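Local coordinates for flagellar motor switch protein FliG (Aquifex aeolicus, PDB 3HJL), which probably forms part of the rotor-mounted switch complex at the base of the flagellar basal body, which contacts the motor components that determine the direction of rotation, at residues L34-E37 with E38-L42; L64-E67 with I68-G72. All coordinates share one frame; numbering follows the deposited sequence.

Contact 1 (L34-E37 with E38-L42)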
ATOM      1  N   LEU A  34      -2.870 -47.602  35.356  1.00 60.60           N
ATOM      2  CA  LEU A  34      -4.214 -47.034  35.475  1.00 60.15           C
ATOM      3  C   LEU A  34      -5.286 -48.019  35.002  1.00 62.44           C
ATOM      4  O   LEU A  34      -5.082 -48.749  34.032  1.00 72.96           O
ATOM      5  CB  LEU A  34      -4.328 -45.741  34.648  1.00 57.17           C
ATOM      6  CG  LEU A  34      -4.103 -44.369  35.296  1.00 55.70           C
ATOM      7  CD1 LEU A  34      -3.009 -44.347  36.324  1.00 44.68           C
ATOM      8  CD2 LEU A  34      -3.835 -43.345  34.184  1.00 52.49           C
ATOM      9  N   SER A  35      -6.437 -48.002  35.676  1.00 63.94           N
ATOM     10  CA  SER A  35      -7.603 -48.801  35.287  1.00 59.02           C
ATOM     11  C   SER A  35      -8.323 -48.113  34.129  1.00 59.34           C
ATOM     12  O   SER A  35      -7.958 -47.001  33.740  1.00 64.16           O
ATOM     13  CB  SER A  35      -8.562 -48.930  36.468  1.00 56.14           C
ATOM     14  OG  SER A  35      -9.086 -47.662  36.826  1.00 55.00           O
ATOM     15  N   GLU A  36      -9.358 -48.761  33.598  1.00 68.73           N
ATOM     16  CA  GLU A  36     -10.121 -48.204  32.468  1.00 70.42           C
ATOM     17  C   GLU A  36     -10.953 -46.983  32.899  1.00 67.53           C
ATOM     18  O   GLU A  36     -11.053 -46.004  32.153  1.00 57.81           O
ATOM     19  CB  GLU A  36     -11.013 -49.287  31.831  1.00 72.25           C
ATOM     20  CG  GLU A  36     -11.684 -48.898  30.490  1.00 75.27           C
ATOM     21  CD  GLU A  36     -10.689 -48.563  29.374  1.00 77.88           C
ATOM     22  OE1 GLU A  36     -11.043 -47.756  28.489  1.00 75.15           O
ATOM     23  OE2 GLU A  36      -9.556 -49.091  29.386  1.00 84.43           O
ATOM     24  N   GLU A  37     -11.516 -47.039  34.109  1.00 63.28           N
ATOM     25  CA  GLU A  37     -12.272 -45.911  34.691  1.00 65.14           C
ATOM     26  C   GLU A  37     -11.397 -44.650  34.821  1.00 62.40           C
ATOM     27  O   GLU A  37     -11.818 -43.552  34.442  1.00 64.28           O
ATOM     28  CB  GLU A  37     -12.842 -46.305  36.065  1.00 61.98           C
ATOM     29  CG  GLU A  37     -13.830 -45.299  36.660  1.00 64.32           C
ATOM     30  CD  GLU A  37     -14.495 -45.797  37.938  1.00 69.70           C
ATOM     31  OE1 GLU A  37     -14.454 -45.075  38.959  1.00 71.00           O
ATOM     32  OE2 GLU A  37     -15.048 -46.919  37.931  1.00 81.52           O
ATOM     33  N   GLU A  38     -10.168 -44.837  35.305  1.00 54.24           N
ATOM     34  CA  GLU A  38      -9.207 -43.750  35.484  1.00 50.58           C
ATOM     35  C   GLU A  38      -8.781 -43.129  34.170  1.00 51.15           C
ATOM     36  O   GLU A  38      -8.809 -41.900  34.024  1.00 52.33           O
ATOM     37  CB  GLU A  38      -7.981 -44.250  36.251  1.00 52.64           C
ATOM     38  CG  GLU A  38      -8.289 -44.539  37.708  1.00 44.59           C
ATOM     39  CD  GLU A  38      -7.240 -45.377  38.418  1.00 53.57           C
ATOM     40  OE1 GLU A  38      -6.499 -46.114  37.747  1.00 58.28           O
ATOM     41  OE2 GLU A  38      -7.201 -45.341  39.670  1.00 52.45           O
ATOM     42  N   LEU A  39      -8.400 -43.975  33.212  1.00 56.25           N
ATOM     43  CA  LEU A  39      -8.050 -43.515  31.861  1.00 58.67           C
ATOM     44  C   LEU A  39      -9.188 -42.727  31.197  1.00 60.62           C
ATOM     45  O   LEU A  39      -8.937 -41.710  30.550  1.00 69.37           O
ATOM     46  CB  LEU A  39      -7.642 -44.695  30.969  1.00 65.38           C
ATOM     47  CG  LEU A  39      -6.260 -45.304  31.229  1.00 69.98           C
ATOM     48  CD1 LEU A  39      -6.145 -46.703  30.622  1.00 72.09           C
ATOM     49  CD2 LEU A  39      -5.161 -44.390  30.691  1.00 65.42           C
ATOM     50  N   GLN A  40     -10.429 -43.184  31.377  1.00 64.60           N
ATOM     51  CA  GLN A  40     -11.601 -42.475  30.833  1.00 67.82           C
ATOM     52  C   GLN A  40     -11.891 -41.148  31.546  1.00 59.88           C
ATOM     53  O   GLN A  40     -12.382 -40.216  30.916  1.00 61.42           O
ATOM     54  CB  GLN A  40     -12.856 -43.368  30.844  1.00 69.86           C
ATOM     55  CG  GLN A  40     -12.817 -44.553  29.856  1.00 73.78           C
ATOM     56  CD  GLN A  40     -12.593 -44.145  28.399  1.00 68.99           C
ATOM     57  OE1 GLN A  40     -11.795 -44.766  27.692  1.00 61.09           O
ATOM     58  NE2 GLN A  40     -13.269 -43.082  27.958  1.00 58.26           N
ATOM     59  N   LYS A  41     -11.638 -41.076  32.853  1.00 55.03           N
ATOM     60  CA  LYS A  41     -11.751 -39.803  33.565  1.00 58.44           C
ATOM     61  C   LYS A  41     -10.732 -38.816  32.992  1.00 57.02           C
ATOM     62  O   LYS A  41     -11.066 -37.661  32.733  1.00 57.23           O
ATOM     63  CB  LYS A  41     -11.549 -39.963  35.082  1.00 62.70           C
ATOM     64  CG  LYS A  41     -12.756 -40.519  35.832  1.00 65.65           C
ATOM     65  CD  LYS A  41     -12.675 -40.279  37.347  1.00 68.31           C
ATOM     66  CE  LYS A  41     -11.605 -41.114  38.028  1.00 74.93           C
ATOM     67  NZ  LYS A  41     -11.921 -42.565  38.038  1.00 79.69           N
ATOM     68  N   LEU A  42      -9.505 -39.284  32.752  1.00 59.36           N
ATOM     69  CA  LEU A  42      -8.478 -38.437  32.143  1.00 54.49           C
ATOM     70  C   LEU A  42      -8.830 -38.005  30.717  1.00 55.51           C
ATOM     71  O   LEU A  42      -8.606 -36.850  30.365  1.00 56.87           O
ATOM     72  CB  LEU A  42      -7.100 -39.096  32.204  1.00 52.92           C
ATOM     73  CG  LEU A  42      -6.485 -39.115  33.614  1.00 58.74           C
ATOM     74  CD1 LEU A  42      -5.293 -40.067  33.707  1.00 56.40           C
ATOM     75  CD2 LEU A  42      -6.089 -37.704  34.061  1.00 54.29           C
TER
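Ser35 O accepts from Leu39 N at 3.1 Å, and the same i to i+4 spacing ties Glu36 to Gln40 and Glu37 to Lys41 as helix 36-47 gets under way. Ser35 sits just before the first helical residue, and Leu34 is the first to leave the helix that precedes it. The carboxylate of Glu38 folds back over this start. Its OE1 takes the backbone N-H of Ser35 at 2.8 Å in a nearly straight bond (169°). The donor meets OE1 on the anti side, 26° out of the carboxylate plane. In return Ser35 OG accepts from Glu38 N, a weak bond of 3.4 Å. A second weak bond, 3.2 Å long, runs from Ser35 OG to Glu38 OE1, so two donors from one residue hold that oxygen. CG of Glu38 stands anti to the carbonyl carbon (chi1 -71°), and the extended chain beyond it reaches back to Ser35. This exchange is a capping box, with Ser35 as N-cap. The acidic group lies near the positive end of the helix dipole, which would probably favour its charged form. With an alanine in place of Glu38, Ser35 N would probably lose its side-chain acceptor and the serine hydroxyl one of its partners. Leu34 makes the apolar part of the contact. Its CD2 lies 3.6 Å from CD1 of Leu42, the two side chains crossing at about a right angle, and 3.9 Å from CD2 of Leu39. Leu39 and Leu42 also pack on helix 7-21, both against Leu19 and Leu42 against Ala15 and Ala16 too. On the exposed side, Lys41 bends at its last two torsions and brings NZ to Glu37 OE1 at 3.7 Å, a long salt bridge.

Contact 2 (L64-E67 with I68-G72)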
ATOM      1  N   LEU A  64       4.757 -26.761  32.377  1.00 47.72           N
ATOM      2  CA  LEU A  64       4.635 -28.238  32.458  1.00 57.17           C
ATOM      3  C   LEU A  64       5.936 -28.961  32.160  1.00 59.70           C
ATOM      4  O   LEU A  64       6.262 -29.942  32.824  1.00 64.16           O
ATOM      5  CB  LEU A  64       3.576 -28.784  31.477  1.00 59.36           C
ATOM      6  CG  LEU A  64       2.124 -28.970  31.906  1.00 66.75           C
ATOM      7  CD1 LEU A  64       1.280 -29.424  30.714  1.00 65.06           C
ATOM      8  CD2 LEU A  64       2.024 -29.982  33.036  1.00 71.45           C
ATOM      9  N   LEU A  65       6.642 -28.503  31.125  1.00 60.15           N
ATOM     10  CA  LEU A  65       7.916 -29.094  30.734  1.00 58.37           C
ATOM     11  C   LEU A  65       8.958 -28.930  31.846  1.00 57.68           C
ATOM     12  O   LEU A  65       9.643 -29.888  32.195  1.00 65.46           O
ATOM     13  CB  LEU A  65       8.408 -28.475  29.419  1.00 62.64           C
ATOM     14  CG  LEU A  65       9.640 -29.078  28.731  1.00 67.62           C
ATOM     15  CD1 LEU A  65       9.426 -30.550  28.371  1.00 68.09           C
ATOM     16  CD2 LEU A  65       9.981 -28.265  27.486  1.00 67.79           C
ATOM     17  N   ASP A  66       9.052 -27.725  32.409  1.00 57.21           N
ATOM     18  CA  ASP A  66       9.976 -27.447  33.524  1.00 59.74           C
ATOM     19  C   ASP A  66       9.598 -28.211  34.801  1.00 58.22           C
ATOM     20  O   ASP A  66      10.465 -28.645  35.557  1.00 56.44           O
ATOM     21  CB  ASP A  66      10.004 -25.941  33.821  1.00 62.82           C
ATOM     22  CG  ASP A  66      11.005 -25.574  34.911  1.00 66.71           C
ATOM     23  OD1 ASP A  66      12.202 -25.928  34.781  1.00 62.32           O
ATOM     24  OD2 ASP A  66      10.596 -24.914  35.890  1.00 68.95           O
ATOM     25  N   GLU A  67       8.295 -28.366  35.012  1.00 65.06           N
ATOM     26  CA  GLU A  67       7.735 -29.034  36.187  1.00 67.51           C
ATOM     27  C   GLU A  67       8.066 -30.532  36.187  1.00 67.16           C
ATOM     28  O   GLU A  67       8.500 -31.073  37.207  1.00 67.98           O
ATOM     29  CB  GLU A  67       6.208 -28.822  36.203  1.00 66.18           C
ATOM     30  CG  GLU A  67       5.541 -28.932  37.547  1.00 71.79           C
ATOM     31  CD  GLU A  67       4.167 -28.263  37.554  1.00 77.51           C
ATOM     32  OE1 GLU A  67       3.232 -28.789  36.904  1.00 69.42           O
ATOM     33  OE2 GLU A  67       4.029 -27.204  38.209  1.00 84.74           O
ATOM     34  N   ILE A  68       7.862 -31.186  35.042  1.00 73.12           N
ATOM     35  CA  ILE A  68       8.146 -32.631  34.895  1.00 77.43           C
ATOM     36  C   ILE A  68       9.642 -32.962  34.774  1.00 79.76           C
ATOM     37  O   ILE A  68      10.045 -34.081  35.094  1.00 85.92           O
ATOM     38  CB  ILE A  68       7.332 -33.295  33.733  1.00 76.42           C
ATOM     39  CG1 ILE A  68       7.790 -32.799  32.353  1.00 76.96           C
ATOM     40  CG2 ILE A  68       5.846 -33.087  33.953  1.00 81.02           C
ATOM     41  CD1 ILE A  68       6.740 -32.954  31.254  1.00 78.58           C
ATOM     42  N   LYS A  69      10.453 -32.016  34.292  1.00 79.20           N
ATOM     43  CA  LYS A  69      11.921 -32.172  34.319  1.00 76.71           C
ATOM     44  C   LYS A  69      12.414 -32.145  35.773  1.00 79.71           C
ATOM     45  O   LYS A  69      13.283 -32.933  36.155  1.00 82.67           O
ATOM     46  CB  LYS A  69      12.627 -31.070  33.518  1.00 76.67           C
ATOM     47  CG  LYS A  69      12.634 -31.272  31.999  1.00 74.43           C
ATOM     48  CD  LYS A  69      13.423 -30.160  31.266  1.00 76.64           C
ATOM     49  CE  LYS A  69      12.790 -28.765  31.433  1.00 74.67           C
ATOM     50  NZ  LYS A  69      13.386 -27.719  30.555  1.00 66.69           N
ATOM     51  N   LYS A  70      11.865 -31.222  36.567  1.00 80.02           N
ATOM     52  CA  LYS A  70      12.159 -31.141  38.006  1.00 78.49           C
ATOM     53  C   LYS A  70      11.543 -32.308  38.793  1.00 80.55           C
ATOM     54  O   LYS A  70      12.044 -32.667  39.859  1.00 90.46           O
ATOM     55  CB  LYS A  70      11.695 -29.797  38.586  1.00 75.44           C
ATOM     56  CG  LYS A  70      12.560 -28.626  38.151  1.00 73.68           C
ATOM     57  CD  LYS A  70      12.008 -27.297  38.634  1.00 76.36           C
ATOM     58  CE  LYS A  70      12.943 -26.151  38.268  1.00 77.52           C
ATOM     59  NZ  LYS A  70      12.362 -24.820  38.597  1.00 80.10           N
ATOM     60  N   ALA A  71      10.455 -32.884  38.274  1.00 79.36           N
ATOM     61  CA  ALA A  71       9.851 -34.096  38.847  1.00 79.46           C
ATOM     62  C   ALA A  71      10.703 -35.361  38.609  1.00 83.29           C
ATOM     63  O   ALA A  71      10.484 -36.381  39.265  1.00 86.54           O
ATOM     64  CB  ALA A  71       8.442 -34.302  38.288  1.00 75.07           C
ATOM     65  N   GLY A  72      11.633 -35.299  37.649  1.00 85.73           N
ATOM     66  CA  GLY A  72      12.571 -36.394  37.366  1.00 83.84           C
ATOM     67  C   GLY A  72      12.230 -37.240  36.148  1.00 86.46           C
ATOM     68  O   GLY A  72      12.524 -38.436  36.133  1.00 78.48           O
TER
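Asp66 turns its carboxylate away from its own backbone N (chi1 -177°), while Lys70 runs out fully extended beyond CG, and their ends meet one turn apart. The two side chains cross at a slant. Lys70 NZ donates a weak hydrogen bond to Asp66 OD2 at 3.2 Å, part of a salt bridge, and CE lies 3.6 Å from each carboxylate oxygen. The bend of Lys69 at chi3 brings CE back over Leu65, 3.4 Å from its O and 4.2 Å from its CG. Ile68 folds its CG1 arm back over the preceding turn, with CD1 3.4 Å from Leu64 O. Ile68 also packs on Phe81 of helix 78-88 and Leu18 of helix 7-21. Leu65 also packs on Phe81, and Leu64 on Val17 and Leu18. The carboxylate of Glu67 forms a salt bridge with Lys14 of helix 7-21. Backbone bonds continue in the i to i+4 pattern up to Ala71 N, 2.9 Å from Glu67 O. Gly72 then takes a positive phi (102°), and its N makes weak bonds back to Ile68 O and Lys69 O. This is a Schellman motif, a common way for an alpha helix to end at a glycine.

Overall arrangement
Contacts 1 and 2 lie on successive helices of the FliG N-terminal domain, their centres about 23 Å apart and their nearest atoms about 11 Å apart. They do not touch. Contact 1 marks a helix start and contact 2 a helix finish, so one relies on side-chain capping and the other on a glycine turn. Contact 1 is a surface contact, with Leu39 its one buried residue. Contact 2 is partly buried, since Leu64 and Ile68 lie inside. Both helices lean on helix 7-21, but contact 2 also meets helix 78-88. Each carries an acid-lysine pair one turn apart, long at 37-41 and closer at 66-70.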